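Local coordinates for protein superoxide dismutase [Mn], mitochondrial (PDB 3BFR) that destroys toxic superoxide radicals in mitochondria, converting them to hydrogen peroxide and oxygen at a manganese ion, at residues T87-F92 / S139-I144; P171-D176 / A196-V201. All coordinates share one frame; numbering follows the deposited sequence.

Interaction 1: T87-F92 / S139-I144; sequences TNHCLF and SGWAFI. With MN3 (manganese (III) ion), chain B.
W141 reaches from strand 140-147 to helix 66-94 and lays one face of its indole against N88. N88 CB stands 3.7 Å from the centroid of the six-membered ring, 24° off the ring normal, in a CH-pi contact displaced toward the rim, where N88 CB comes within 3.4 Å of W141 CZ2. The side chain of N88 turns its CG beside the backbone N (chi1 -74°), which carries the amide on toward F143, the next aromatic on this side of the strand. N88 OD1 meets the F143 ring at its edge, 3.3 Å from F143 CZ. The amide is held from elsewhere, by T164 OG1 on OD1 and the carbonyl of D163 on ND2. N88 ND2 and W141 NE1 lie 3.5 Å apart but are both donors; the indole N-H bonds to Q162 OE1 instead.

The far edge of W141 meets two rings of the helix, those of H89 and F92. It points at the face of H89 in a T-shaped pair, centroids 5.1 Å apart and planes at 85°, and makes an offset edge-to-face pair with F92, whose CB also rests 3.9 Å from W141 CZ3. H89 NE2 binds the manganese at 2.1 Å, beside H34, D176, H180 and a water, while H89 ND1 hydrogen-bonds to the carbonyl of G85. Were W141 a leucine, the faces of H89 and F92 would probably lose the aromatic edge set against them, and Q162 OE1 its indole donor. The alpha-hairpin and C-terminal parts of the enzyme thus meet here through buried apolar and aromatic surfaces, the polar atoms of N88 and W141 being satisfied by the neighbouring loop, and the metal-binding imidazole is confined by metal, carbonyl and indole together.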
ATOM      1  N   THR A  87       5.150  -3.099 -19.795  1.00 13.56           N
ATOM      2  CA  THR A  87       6.206  -4.104 -19.608  1.00 13.95           C
ATOM      3  C   THR A  87       5.642  -5.493 -19.289  1.00 13.34           C
ATOM      4  O   THR A  87       6.044  -6.475 -19.903  1.00 12.99           O
ATOM      5  CB  THR A  87       7.287  -3.660 -18.575  1.00 13.99           C
ATOM      6  OG1 THR A  87       8.214  -4.732 -18.346  1.00 17.09           O
ATOM      7  CG2 THR A  87       6.682  -3.290 -17.254  1.00 14.92           C
ATOM      8  N   ASN A  88       4.695  -5.559 -18.352  1.00 13.05           N
ATOM      9  CA  ASN A  88       4.130  -6.836 -17.922  1.00 12.85           C
ATOM     10  C   ASN A  88       3.496  -7.621 -19.055  1.00 12.46           C
ATOM     11  O   ASN A  88       3.678  -8.832 -19.136  1.00 12.30           O
ATOM     12  CB  ASN A  88       3.118  -6.660 -16.779  1.00 12.70           C
ATOM     13  CG  ASN A  88       3.774  -6.341 -15.451  1.00 12.81           C
ATOM     14  OD1 ASN A  88       4.966  -6.582 -15.253  1.00 13.07           O
ATOM     15  ND2 ASN A  88       2.990  -5.791 -14.525  1.00 12.42           N
ATOM     16  N   HIS A  89       2.754  -6.938 -19.929  1.00 12.34           N
ATOM     17  CA  HIS A  89       2.089  -7.627 -21.038  1.00 12.08           C
ATOM     18  C   HIS A  89       3.074  -8.051 -22.129  1.00 12.24           C
ATOM     19  O   HIS A  89       2.884  -9.088 -22.765  1.00 11.88           O
ATOM     20  CB  HIS A  89       0.934  -6.799 -21.605  1.00 12.23           C
ATOM     21  CG  HIS A  89      -0.237  -6.706 -20.679  1.00 12.33           C
ATOM     22  ND1 HIS A  89      -0.313  -5.768 -19.674  1.00 11.89           N
ATOM     23  CD2 HIS A  89      -1.360  -7.457 -20.581  1.00 12.10           C
ATOM     24  CE1 HIS A  89      -1.436  -5.937 -18.999  1.00 12.52           C
ATOM     25  NE2 HIS A  89      -2.091  -6.954 -19.531  1.00 13.41           N
ATOM     26  N   CYS A  90       4.118  -7.253 -22.335  1.00 12.41           N
ATOM     27  CA  CYS A  90       5.207  -7.639 -23.231  1.00 12.98           C
ATOM     28  C   CYS A  90       5.835  -8.946 -22.765  1.00 12.86           C
ATOM     29  O   CYS A  90       5.985  -9.872 -23.558  1.00 12.77           O
ATOM     30  CB  CYS A  90       6.269  -6.546 -23.311  1.00 12.83           C
ATOM     31  SG  CYS A  90       5.834  -5.145 -24.364  1.00 14.22           S
ATOM     32  N   LEU A  91       6.184  -9.012 -21.478  1.00 13.14           N
ATOM     33  CA  LEU A  91       6.688 -10.245 -20.862  1.00 13.40           C
ATOM     34  C   LEU A  91       5.697 -11.394 -21.033  1.00 13.39           C
ATOM     35  O   LEU A  91       6.087 -12.512 -21.385  1.00 13.11           O
ATOM     36  CB  LEU A  91       6.983 -10.030 -19.368  1.00 13.65           C
ATOM     37  CG  LEU A  91       8.139  -9.123 -18.927  1.00 13.97           C
ATOM     38  CD1 LEU A  91       8.036  -8.806 -17.437  1.00 13.92           C
ATOM     39  CD2 LEU A  91       9.508  -9.745 -19.253  1.00 14.50           C
ATOM     40  N   PHE A  92       4.414 -11.099 -20.802  1.00 13.22           N
ATOM     41  CA  PHE A  92       3.332 -12.081 -20.887  1.00 13.25           C
ATOM     42  C   PHE A  92       3.261 -12.782 -22.251  1.00 13.50           C
ATOM     43  O   PHE A  92       3.318 -14.009 -22.305  1.00 13.13           O
ATOM     44  CB  PHE A  92       1.983 -11.425 -20.519  1.00 13.08           C
ATOM     45  CG  PHE A  92       0.850 -12.404 -20.300  1.00 12.94           C
ATOM     46  CD1 PHE A  92       0.969 -13.445 -19.380  1.00 13.13           C
ATOM     47  CD2 PHE A  92      -0.353 -12.255 -20.989  1.00 12.15           C
ATOM     48  CE1 PHE A  92      -0.084 -14.342 -19.166  1.00 11.49           C
ATOM     49  CE2 PHE A  92      -1.411 -13.143 -20.785  1.00 12.47           C
ATOM     50  CZ  PHE A  92      -1.278 -14.190 -19.873  1.00 12.14           C
ATOM     51  N   SER A 139      -6.667  -7.265  -8.543  1.00 11.53           N
ATOM     52  CA  SER A 139      -5.966  -7.373  -9.820  1.00 11.30           C
ATOM     53  C   SER A 139      -4.477  -7.520  -9.546  1.00 11.01           C
ATOM     54  O   SER A 139      -3.945  -6.876  -8.644  1.00 10.51           O
ATOM     55  CB  SER A 139      -6.187  -6.118 -10.666  1.00 11.09           C
ATOM     56  OG  SER A 139      -7.527  -6.004 -11.098  1.00 11.94           O
ATOM     57  N   GLY A 140      -3.804  -8.360 -10.325  1.00 10.88           N
ATOM     58  CA  GLY A 140      -2.354  -8.448 -10.219  1.00 10.76           C
ATOM     59  C   GLY A 140      -1.712  -9.538 -11.050  1.00 10.74           C
ATOM     60  O   GLY A 140      -2.285 -10.013 -12.034  1.00 10.46           O
ATOM     61  N   TRP A 141      -0.508  -9.921 -10.632  1.00 10.47           N
ATOM     62  CA  TRP A 141       0.342 -10.838 -11.377  1.00 10.56           C
ATOM     63  C   TRP A 141       1.031 -11.805 -10.426  1.00 10.45           C
ATOM     64  O   TRP A 141       1.188 -11.506  -9.241  1.00 10.27           O
ATOM     65  CB  TRP A 141       1.427 -10.044 -12.129  1.00 10.47           C
ATOM     66  CG  TRP A 141       0.898  -9.162 -13.211  1.00 10.52           C
ATOM     67  CD1 TRP A 141       0.328  -7.930 -13.063  1.00 10.71           C
ATOM     68  CD2 TRP A 141       0.898  -9.440 -14.618  1.00 11.01           C
ATOM     69  NE1 TRP A 141      -0.040  -7.428 -14.291  1.00 11.71           N
ATOM     70  CE2 TRP A 141       0.297  -8.334 -15.262  1.00 10.57           C
ATOM     71  CE3 TRP A 141       1.352 -10.513 -15.398  1.00 10.49           C
ATOM     72  CZ2 TRP A 141       0.126  -8.276 -16.650  1.00 10.67           C
ATOM     73  CZ3 TRP A 141       1.180 -10.456 -16.777  1.00 10.78           C
ATOM     74  CH2 TRP A 141       0.579  -9.339 -17.389  1.00 10.29           C
ATOM     75  N   ALA A 142       1.427 -12.966 -10.941  1.00 10.26           N
ATOM     76  CA  ALA A 142       2.490 -13.747 -10.304  1.00 10.68           C
ATOM     77  C   ALA A 142       3.670 -13.852 -11.262  1.00 10.75           C
ATOM     78  O   ALA A 142       3.482 -13.982 -12.477  1.00 10.70           O
ATOM     79  CB  ALA A 142       2.006 -15.135  -9.879  1.00 10.23           C
ATOM     80  N   PHE A 143       4.875 -13.779 -10.707  1.00 11.12           N
ATOM     81  CA  PHE A 143       6.110 -13.911 -11.478  1.00 11.44           C
ATOM     82  C   PHE A 143       6.993 -15.005 -10.888  1.00 11.62           C
ATOM     83  O   PHE A 143       7.289 -14.991  -9.689  1.00 11.83           O
ATOM     84  CB  PHE A 143       6.918 -12.609 -11.467  1.00 11.60           C
ATOM     85  CG  PHE A 143       6.215 -11.428 -12.072  1.00 12.15           C
ATOM     86  CD1 PHE A 143       6.350 -11.139 -13.431  1.00 12.24           C
ATOM     87  CD2 PHE A 143       5.452 -10.574 -11.276  1.00 12.34           C
ATOM     88  CE1 PHE A 143       5.716 -10.026 -13.995  1.00 12.46           C
ATOM     89  CE2 PHE A 143       4.815  -9.465 -11.828  1.00 12.87           C
ATOM     90  CZ  PHE A 143       4.947  -9.190 -13.192  1.00 12.90           C
ATOM     91  N   ILE A 144       7.408 -15.950 -11.727  1.00 11.45           N
ATOM     92  CA  ILE A 144       8.526 -16.820 -11.380  1.00 11.23           C
ATOM     93  C   ILE A 144       9.775 -16.004 -11.698  1.00 11.25           C
ATOM     94  O   ILE A 144       9.931 -15.508 -12.819  1.00 10.82           O
ATOM     95  CB  ILE A 144       8.499 -18.170 -12.143  1.00 11.32           C
ATOM     96  CG1 ILE A 144       7.137 -18.857 -11.948  1.00 11.05           C
ATOM     97  CG2 ILE A 144       9.669 -19.072 -11.684  1.00 11.57           C
ATOM     98  CD1 ILE A 144       6.926 -20.135 -12.762  1.00 10.95           C
TER
HETATM   99 MN   MN3 B 216      -3.708  -7.978 -18.559  1.00 13.00          MN
HETATM  100  O   HOH W   1      -3.264  -7.122 -16.629  1.00 12.57           O

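Interaction 2: P171-D176 / A196-V201. With MN3 (manganese (III) ion), chain B.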
ATOM      1  N   PRO A 171      12.348 -11.366 -14.122  1.00 13.70           N
ATOM      2  CA  PRO A 171      11.139 -12.122 -14.456  1.00 13.64           C
ATOM      3  C   PRO A 171      11.430 -13.239 -15.462  1.00 13.31           C
ATOM      4  O   PRO A 171      12.049 -12.998 -16.497  1.00 13.50           O
ATOM      5  CB  PRO A 171      10.203 -11.066 -15.060  1.00 13.77           C
ATOM      6  CG  PRO A 171      11.094  -9.961 -15.523  1.00 13.77           C
ATOM      7  CD  PRO A 171      12.342 -10.004 -14.689  1.00 13.76           C
ATOM      8  N   LEU A 172      11.004 -14.452 -15.134  1.00 12.95           N
ATOM      9  CA  LEU A 172      11.205 -15.606 -16.011  1.00 12.91           C
ATOM     10  C   LEU A 172       9.888 -16.012 -16.651  1.00 12.87           C
ATOM     11  O   LEU A 172       9.835 -16.264 -17.854  1.00 13.23           O
ATOM     12  CB  LEU A 172      11.814 -16.789 -15.248  1.00 12.36           C
ATOM     13  CG  LEU A 172      13.024 -16.535 -14.338  1.00 11.81           C
ATOM     14  CD1 LEU A 172      13.420 -17.826 -13.642  1.00 10.92           C
ATOM     15  CD2 LEU A 172      14.204 -15.966 -15.110  1.00 11.40           C
ATOM     16  N   VAL A 173       8.837 -16.092 -15.833  1.00 12.65           N
ATOM     17  CA  VAL A 173       7.476 -16.332 -16.313  1.00 12.56           C
ATOM     18  C   VAL A 173       6.517 -15.355 -15.631  1.00 12.79           C
ATOM     19  O   VAL A 173       6.432 -15.319 -14.397  1.00 12.35           O
ATOM     20  CB  VAL A 173       6.978 -17.775 -16.039  1.00 12.91           C
ATOM     21  CG1 VAL A 173       5.546 -17.950 -16.554  1.00 12.32           C
ATOM     22  CG2 VAL A 173       7.898 -18.823 -16.669  1.00 13.05           C
ATOM     23  N   ALA A 174       5.817 -14.568 -16.445  1.00 12.47           N
ATOM     24  CA  ALA A 174       4.755 -13.677 -15.982  1.00 12.60           C
ATOM     25  C   ALA A 174       3.390 -14.293 -16.275  1.00 12.36           C
ATOM     26  O   ALA A 174       3.143 -14.762 -17.397  1.00 12.47           O
ATOM     27  CB  ALA A 174       4.879 -12.302 -16.656  1.00 12.58           C
ATOM     28  N   ILE A 175       2.522 -14.316 -15.263  1.00 11.77           N
ATOM     29  CA  ILE A 175       1.150 -14.805 -15.422  1.00 11.25           C
ATOM     30  C   ILE A 175       0.167 -13.737 -14.964  1.00 11.45           C
ATOM     31  O   ILE A 175       0.192 -13.309 -13.805  1.00 10.77           O
ATOM     32  CB  ILE A 175       0.862 -16.122 -14.638  1.00 11.25           C
ATOM     33  CG1 ILE A 175       1.913 -17.212 -14.932  1.00 11.54           C
ATOM     34  CG2 ILE A 175      -0.567 -16.610 -14.917  1.00 10.32           C
ATOM     35  CD1 ILE A 175       1.842 -17.828 -16.335  1.00 11.27           C
ATOM     36  N   ASP A 176      -0.695 -13.322 -15.893  1.00 11.16           N
ATOM     37  CA  ASP A 176      -1.684 -12.275 -15.651  1.00 11.24           C
ATOM     38  C   ASP A 176      -2.851 -12.828 -14.844  1.00 10.80           C
ATOM     39  O   ASP A 176      -3.470 -13.808 -15.250  1.00 10.97           O
ATOM     40  CB  ASP A 176      -2.176 -11.723 -16.996  1.00 10.98           C
ATOM     41  CG  ASP A 176      -2.862 -10.379 -16.870  1.00 11.62           C
ATOM     42  OD1 ASP A 176      -3.202  -9.800 -17.930  1.00 12.42           O
ATOM     43  OD2 ASP A 176      -3.067  -9.890 -15.734  1.00 10.94           O
ATOM     44  N   ALA A 196      -5.024 -24.152 -16.538  1.00 15.38           N
ATOM     45  CA  ALA A 196      -4.981 -24.345 -17.994  1.00 14.99           C
ATOM     46  C   ALA A 196      -3.813 -23.666 -18.703  1.00 14.70           C
ATOM     47  O   ALA A 196      -3.298 -24.193 -19.695  1.00 14.59           O
ATOM     48  CB  ALA A 196      -6.303 -23.908 -18.632  1.00 15.00           C
ATOM     49  N   ILE A 197      -3.397 -22.502 -18.203  1.00 14.21           N
ATOM     50  CA  ILE A 197      -2.412 -21.671 -18.899  1.00 13.97           C
ATOM     51  C   ILE A 197      -1.031 -22.334 -19.082  1.00 14.17           C
ATOM     52  O   ILE A 197      -0.306 -22.008 -20.031  1.00 13.72           O
ATOM     53  CB  ILE A 197      -2.286 -20.238 -18.266  1.00 13.92           C
ATOM     54  CG1 ILE A 197      -1.563 -19.285 -19.227  1.00 13.95           C
ATOM     55  CG2 ILE A 197      -1.633 -20.292 -16.878  1.00 13.53           C
ATOM     56  CD1 ILE A 197      -1.616 -17.809 -18.840  1.00 14.07           C
ATOM     57  N   TRP A 198      -0.686 -23.270 -18.197  1.00 14.11           N
ATOM     58  CA  TRP A 198       0.630 -23.920 -18.249  1.00 14.59           C
ATOM     59  C   TRP A 198       0.833 -24.773 -19.507  1.00 15.18           C
ATOM     60  O   TRP A 198       1.967 -25.049 -19.904  1.00 15.33           O
ATOM     61  CB  TRP A 198       0.908 -24.698 -16.956  1.00 14.02           C
ATOM     62  CG  TRP A 198       0.868 -23.776 -15.778  1.00 13.22           C
ATOM     63  CD1 TRP A 198      -0.167 -23.608 -14.907  1.00 12.43           C
ATOM     64  CD2 TRP A 198       1.885 -22.845 -15.382  1.00 12.42           C
ATOM     65  NE1 TRP A 198       0.147 -22.646 -13.976  1.00 12.75           N
ATOM     66  CE2 TRP A 198       1.402 -22.160 -14.244  1.00 12.65           C
ATOM     67  CE3 TRP A 198       3.166 -22.534 -15.868  1.00 13.09           C
ATOM     68  CZ2 TRP A 198       2.150 -21.179 -13.583  1.00 12.82           C
ATOM     69  CZ3 TRP A 198       3.912 -21.554 -15.213  1.00 12.89           C
ATOM     70  CH2 TRP A 198       3.396 -20.886 -14.081  1.00 13.02           C
ATOM     71  N   ASN A 199      -0.274 -25.151 -20.143  1.00 15.79           N
ATOM     72  CA  ASN A 199      -0.248 -25.865 -21.419  1.00 16.39           C
ATOM     73  C   ASN A 199       0.306 -25.023 -22.570  1.00 16.23           C
ATOM     74  O   ASN A 199       0.733 -25.567 -23.594  1.00 16.44           O
ATOM     75  CB  ASN A 199      -1.646 -26.381 -21.761  1.00 16.61           C
ATOM     76  CG  ASN A 199      -2.151 -27.393 -20.756  1.00 17.80           C
ATOM     77  OD1 ASN A 199      -3.022 -27.092 -19.938  1.00 19.65           O
ATOM     78  ND2 ASN A 199      -1.595 -28.597 -20.798  1.00 18.11           N
ATOM     79  N   VAL A 200       0.318 -23.701 -22.391  1.00 15.77           N
ATOM     80  CA  VAL A 200       0.855 -22.788 -23.405  1.00 15.64           C
ATOM     81  C   VAL A 200       1.933 -21.834 -22.891  1.00 15.68           C
ATOM     82  O   VAL A 200       2.211 -20.808 -23.513  1.00 15.78           O
ATOM     83  CB  VAL A 200      -0.268 -21.982 -24.138  1.00 15.71           C
ATOM     84  CG1 VAL A 200      -1.047 -22.891 -25.079  1.00 15.17           C
ATOM     85  CG2 VAL A 200      -1.191 -21.264 -23.140  1.00 15.65           C
ATOM     86  N   VAL A 201       2.540 -22.170 -21.756  1.00 15.39           N
ATOM     87  CA  VAL A 201       3.655 -21.380 -21.236  1.00 15.25           C
ATOM     88  C   VAL A 201       4.913 -21.693 -22.046  1.00 15.33           C
ATOM     89  O   VAL A 201       5.211 -22.858 -22.314  1.00 15.79           O
ATOM     90  CB  VAL A 201       3.853 -21.602 -19.707  1.00 15.10           C
ATOM     91  CG1 VAL A 201       5.230 -21.113 -19.235  1.00 14.65           C
ATOM     92  CG2 VAL A 201       2.746 -20.898 -18.936  1.00 14.57           C
TER
HETATM   93 MN   MN3 B 216      -3.708  -7.978 -18.559  1.00 13.00          MN
HETATM   94  O   HOH W   1      -3.264  -7.122 -16.629  1.00 12.57           O
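I175 and W198 form the middle of this wholly apolar contact. I175 CD1 lies over one face of the indole, offset toward its rim, and I175 CG1 is 4.1 Å from W198 CH2; I197 CG2, from the preceding residue of the loop, covers the same face. The other branch of I175, CG2, meets I197 CD1 at 4.2 Å. V201 divides its two methyls between the strand residues: V201 CG2 packs on I175 CD1 at 4.1 Å, and V201 CG1 meets V173 CG1 tip to tip at 4.2 Å. Swung away from the backbone N (chi1 179°), the same V173 methyl approaches the W198 ring obliquely near CZ3.

V173 and I175 share a side of strand 169-176, an edge of the three-stranded antiparallel sheet of this chain. At the start of this run a classic beta bulge sets L172 and V173 both opposite I144, and the chain turns a corner at L172. The side chain of D176, next along after I175, leads off from the loop, past W141 and F92. D176 OD1 binds the manganese at 2.0 Å, and D176 OD2 accepts a hydrogen bond of 2.9 Å from water 1, itself a ligand of the metal, and another from the backbone N of W178.

On the loop side, a 3-10 turn at 198-199 presents the indole. W198 NE1 bonds to N130 OD1 while the ring rests on I126 and T129, all of helix 122-134, and backbone bonds tie V200 to A97 and V201 to G104.

In the fold
After the helical hairpin of 28-62 and 66-94, interaction 1 joins the end of the second helix to the first strand of the sheet, closing a loop that contains helices 109-119 and 122-134. Strand 153-160 follows, and interaction 2 then closes a shorter loop, from strand 169-176 through helices 183-186 and 190-196 to the segment before helix 203-212. The two are in series, neither nested nor crossed. They abut where strands 140-147 and 169-176 pair, through the backbone of I144 with L172 and V173, and where F92 touches I197. Each brings one ligand to the same manganese; of the other two, H34 comes from the first hairpin helix and H180 from within the second loop.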